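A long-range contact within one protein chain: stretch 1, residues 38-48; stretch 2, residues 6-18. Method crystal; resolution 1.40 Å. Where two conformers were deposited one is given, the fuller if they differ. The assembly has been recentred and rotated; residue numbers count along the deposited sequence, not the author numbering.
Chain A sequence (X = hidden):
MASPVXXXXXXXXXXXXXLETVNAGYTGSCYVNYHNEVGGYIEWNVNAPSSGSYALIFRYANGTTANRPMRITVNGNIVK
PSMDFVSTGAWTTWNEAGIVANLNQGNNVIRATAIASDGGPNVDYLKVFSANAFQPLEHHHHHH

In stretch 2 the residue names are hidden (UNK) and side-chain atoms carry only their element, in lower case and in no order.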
# COMPACT_ATOMS: atom_id res chain seq x y z
N VAL A 38 -1.41 16.56 -0.60
CA VAL A 38 -1.17 15.85 -1.85
C VAL A 38 0.27 15.36 -1.91
O VAL A 38 1.20 16.07 -1.50
CB VAL A 38 -1.45 16.78 -3.07
CG1 VAL A 38 -1.05 16.11 -4.39
CG2 VAL A 38 -2.92 17.18 -3.12
N GLY A 39 0.47 14.14 -2.39
CA GLY A 39 1.80 13.74 -2.86
C GLY A 39 2.70 12.95 -1.93
O GLY A 39 3.78 12.54 -2.35
N GLY A 40 2.29 12.73 -0.68
CA GLY A 40 3.05 11.82 0.16
C GLY A 40 3.07 10.44 -0.46
O GLY A 40 2.17 10.08 -1.24
N TYR A 41 4.08 9.64 -0.13
CA TYR A 41 4.10 8.29 -0.66
C TYR A 41 4.80 7.29 0.22
O TYR A 41 5.58 7.66 1.10
CB TYR A 41 4.70 8.23 -2.08
CG TYR A 41 6.18 8.57 -2.23
CD1 TYR A 41 7.18 7.66 -1.88
CD2 TYR A 41 6.56 9.79 -2.80
CE1 TYR A 41 8.54 7.99 -2.05
CE2 TYR A 41 7.90 10.11 -2.99
CZ TYR A 41 8.88 9.21 -2.62
OH TYR A 41 10.21 9.57 -2.80
N ILE A 42 4.48 6.02 -0.02
CA ILE A 42 5.18 4.89 0.58
C ILE A 42 5.67 4.01 -0.55
O ILE A 42 4.95 3.77 -1.53
CB ILE A 42 4.28 4.08 1.55
CG1 ILE A 42 3.13 3.40 0.79
CG2 ILE A 42 3.77 4.98 2.67
CD1 ILE A 42 2.09 2.73 1.68
N GLU A 43 6.90 3.53 -0.43
CA GLU A 43 7.53 2.75 -1.48
C GLU A 43 8.22 1.54 -0.87
O GLU A 43 8.94 1.67 0.11
CB GLU A 43 8.54 3.61 -2.22
CG GLU A 43 9.25 2.92 -3.35
CD GLU A 43 10.10 3.89 -4.12
OE1 GLU A 43 9.54 4.64 -4.94
OE2 GLU A 43 11.34 3.90 -3.91
N TRP A 44 8.00 0.38 -1.47
CA TRP A 44 8.70 -0.82 -1.07
C TRP A 44 9.47 -1.42 -2.23
O TRP A 44 9.04 -1.35 -3.38
CB TRP A 44 7.73 -1.87 -0.56
CG TRP A 44 7.21 -1.70 0.82
CD1 TRP A 44 7.84 -2.04 1.99
CD2 TRP A 44 5.91 -1.23 1.19
NE1 TRP A 44 7.02 -1.79 3.06
CE2 TRP A 44 5.83 -1.29 2.60
CE3 TRP A 44 4.81 -0.76 0.47
CZ2 TRP A 44 4.70 -0.90 3.30
CZ3 TRP A 44 3.68 -0.36 1.17
CH2 TRP A 44 3.64 -0.44 2.57
N ASN A 45 10.60 -2.02 -1.89
CA ASN A 45 11.34 -2.87 -2.81
C ASN A 45 10.86 -4.30 -2.66
O ASN A 45 11.16 -4.98 -1.68
CB ASN A 45 12.84 -2.74 -2.54
CG ASN A 45 13.39 -1.41 -2.99
OD1 ASN A 45 13.16 -0.98 -4.11
ND2 ASN A 45 14.15 -0.76 -2.10
N VAL A 46 10.08 -4.74 -3.64
CA VAL A 46 9.37 -6.01 -3.56
C VAL A 46 10.03 -7.04 -4.46
O VAL A 46 10.24 -6.80 -5.64
CB VAL A 46 7.88 -5.82 -3.93
CG1 VAL A 46 7.13 -7.16 -4.03
CG2 VAL A 46 7.20 -4.95 -2.89
N ASN A 47 10.36 -8.19 -3.86
CA ASN A 47 10.95 -9.29 -4.60
C ASN A 47 9.89 -10.13 -5.30
O ASN A 47 8.85 -10.44 -4.71
CB ASN A 47 11.76 -10.18 -3.65
CG ASN A 47 12.30 -11.42 -4.32
OD1 ASN A 47 11.88 -12.54 -4.03
ND2 ASN A 47 13.24 -11.23 -5.23
N ALA A 48 10.15 -10.48 -6.55
CA ALA A 48 9.35 -11.48 -7.25
C ALA A 48 10.26 -12.65 -7.60
O ALA A 48 11.21 -12.47 -8.38
CB ALA A 48 8.72 -10.88 -8.50
N UNK A 6 5.02 -10.37 3.71
CA UNK A 6 4.54 -9.11 4.25
C UNK A 6 5.67 -8.09 4.30
O UNK A 6 6.74 -8.35 4.85
c UNK A 6 2.54 -10.04 5.48
c UNK A 6 1.80 -10.31 6.79
c UNK A 6 3.66 -7.94 6.31
c UNK A 6 3.87 -9.29 5.64
N UNK A 7 5.42 -6.95 3.66
CA UNK A 7 6.35 -5.83 3.64
C UNK A 7 5.85 -4.84 4.68
O UNK A 7 4.84 -4.15 4.46
c UNK A 7 6.38 -7.17 0.62
c UNK A 7 7.10 -6.18 1.28
c UNK A 7 8.37 -8.00 -0.41
c UNK A 7 7.00 -8.07 -0.22
c UNK A 7 8.48 -6.13 1.09
o UNK A 7 9.01 -8.89 -1.24
c UNK A 7 9.12 -7.03 0.24
c UNK A 7 6.42 -5.23 2.23
N UNK A 8 6.51 -4.81 5.83
CA UNK A 8 6.03 -4.00 6.94
C UNK A 8 6.29 -2.51 6.74
O UNK A 8 7.17 -2.12 5.98
c UNK A 8 6.63 -4.47 8.28
o UNK A 8 4.27 -3.84 9.56
n UNK A 8 3.58 -5.97 9.84
c UNK A 8 4.48 -5.05 9.48
c UNK A 8 5.81 -5.57 8.98
N UNK A 9 5.52 -1.69 7.45
CA UNK A 9 5.63 -0.23 7.36
C UNK A 9 7.07 0.25 7.55
O UNK A 9 7.55 1.11 6.79
c UNK A 9 4.71 0.43 8.40
N UNK A 10 7.77 -0.32 8.53
CA UNK A 10 9.12 0.15 8.89
C UNK A 10 10.14 -0.10 7.77
O UNK A 10 11.23 0.49 7.78
c UNK A 10 9.93 -1.99 10.09
o UNK A 10 9.84 -4.03 11.31
c UNK A 10 9.99 -2.79 11.40
c UNK A 10 9.60 -0.49 10.22
o UNK A 10 10.19 -2.23 12.49
N UNK A 11 9.81 -0.98 6.83
CA UNK A 11 10.74 -1.32 5.75
C UNK A 11 10.51 -0.53 4.47
O UNK A 11 11.25 -0.67 3.49
o UNK A 11 12.47 -3.11 7.18
c UNK A 11 10.76 -2.82 5.52
c UNK A 11 11.41 -3.57 6.68
o UNK A 11 10.86 -4.59 7.11
N UNK A 12 9.48 0.31 4.48
CA UNK A 12 9.19 1.18 3.36
C UNK A 12 10.12 2.38 3.35
O UNK A 12 10.71 2.75 4.37
c UNK A 12 7.76 1.65 3.43
N UNK A 13 10.26 2.97 2.17
CA UNK A 13 10.80 4.30 2.01
C UNK A 13 9.59 5.21 1.97
O UNK A 13 8.65 4.96 1.20
c UNK A 13 13.40 2.97 -0.50
c UNK A 13 12.86 3.49 0.83
c UNK A 13 11.63 4.39 0.72
c UNK A 13 12.00 5.85 0.39
N UNK A 14 9.56 6.21 2.84
CA UNK A 14 8.38 7.07 2.93
C UNK A 14 8.76 8.53 2.70
O UNK A 14 9.87 8.96 3.03
c UNK A 14 8.38 7.34 5.47
c UNK A 14 7.19 5.38 4.38
c UNK A 14 7.68 7.10 6.80
c UNK A 14 7.59 6.85 4.25
N UNK A 15 7.81 9.28 2.15
CA UNK A 15 8.01 10.68 1.84
C UNK A 15 6.76 11.44 2.24
O UNK A 15 5.66 11.06 1.86
c UNK A 15 8.26 10.86 0.34
o UNK A 15 7.99 16.25 -1.43
c UNK A 15 8.07 14.94 -0.99
c UNK A 15 9.24 13.17 0.13
c UNK A 15 7.02 14.09 -1.26
c UNK A 15 8.19 12.29 -0.13
c UNK A 15 7.08 12.77 -0.83
c UNK A 15 9.18 14.50 -0.30
N UNK A 16 6.92 12.50 3.02
CA UNK A 16 5.77 13.25 3.53
C UNK A 16 4.74 12.32 4.18
O UNK A 16 3.53 12.37 3.91
n UNK A 16 5.78 16.12 1.18
o UNK A 16 6.79 15.77 3.15
c UNK A 16 5.18 14.16 2.45
c UNK A 16 5.99 15.43 2.29
N UNK A 17 5.27 11.45 5.02
CA UNK A 17 4.52 10.47 5.78
C UNK A 17 5.41 10.11 6.96
O UNK A 17 6.63 10.34 6.91
c UNK A 17 4.25 9.25 4.92
N UNK A 18 4.81 9.58 8.02
CA UNK A 18 5.56 9.16 9.21
C UNK A 18 5.21 7.72 9.58
O UNK A 18 4.23 7.16 9.08
c UNK A 18 5.28 10.09 10.41
c UNK A 18 5.63 11.54 10.06
c UNK A 18 3.83 9.94 10.92
c UNK A 18 3.49 10.72 12.19
O HOH W 1 7.79 -10.97 -2.34
O HOH W 2 11.30 -1.88 0.93
O HOH W 3 3.82 15.93 -0.65

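Position 6 has four side-chain carbons, forked at the first, with one arm two carbons long. It does not touch stretch 1. It is Ile 6.

Position 7 has one carbon, then a six-carbon ring bearing an oxygen. Its CB lies over one face of the Trp 44 ring, and Val 46 CG2 sits over its own ring. This is Tyr 7. Asn 47 N donates to Tyr 7 OH at 3.0 Å.

Position 8 has three carbons, the third carrying one oxygen and one nitrogen. Its CA-to-CB bond points away from stretch 1, but its backbone O accepts from Trp 44 NE1 at 2.9 Å. It is Gln 8.

Position 9 has a single carbon, pointing away. It is Ala 9, whose CA lies at the edge of the Trp 44 ring.

Position 10 has three carbons, the third carrying two oxygens, and no contact. It is Glu 10.

Position 11 has two carbons, the second carrying two oxygens. The carboxylate leads away; backbone C of position 11 is 3.9 Å from Trp 44 CD1. It is Asp 11. A water donates to its O and accepts from Asn 45 N.

Position 12 has one carbon. It covers the Trp 44 face opposite Tyr 7, with CB 3.6 Å from Trp 44 CE2. It is Ala 12.

Position 13 has the four-carbon fork of position 6. It shares a sheet face with Glu 43. It is Ile 13; its CD1 is 4.1 Å from Glu 43 OE2.

Position 14 has the same fork. It is on the other face, beside Ile 42. It is Ile 14, with CG2 3.8 Å from Ile 42 CG2.

Position 15 has one carbon and a six-carbon ring bearing an oxygen. Its CB packs over the Tyr 41 ring, 3.4 Å from Tyr 41 CE2. It is Tyr 15. The rings are near parallel but slid apart.

Position 16 has two carbons, the second carrying one oxygen and one nitrogen. Its CB is 3.9 Å from Gly 40 CA. It is Asn 16; a water links its ND2 to Val 38 O.

Position 17 has one carbon, CB, 4.3 Å from Tyr 41 O. It is Ala 17.

Position 18 has the position 6 fork, out of reach. It is Ile 18.

The contact is an antiparallel strand pairing. Tyr 41 and Tyr 15 exchange two backbone hydrogen bonds, as do Glu 43 and Ile 13. Trp 44 is held between Tyr 7 and Ala 12 and fixed by its NE1 bond.

Stretch 2 (6-18) IYQAEDAIIYNAI
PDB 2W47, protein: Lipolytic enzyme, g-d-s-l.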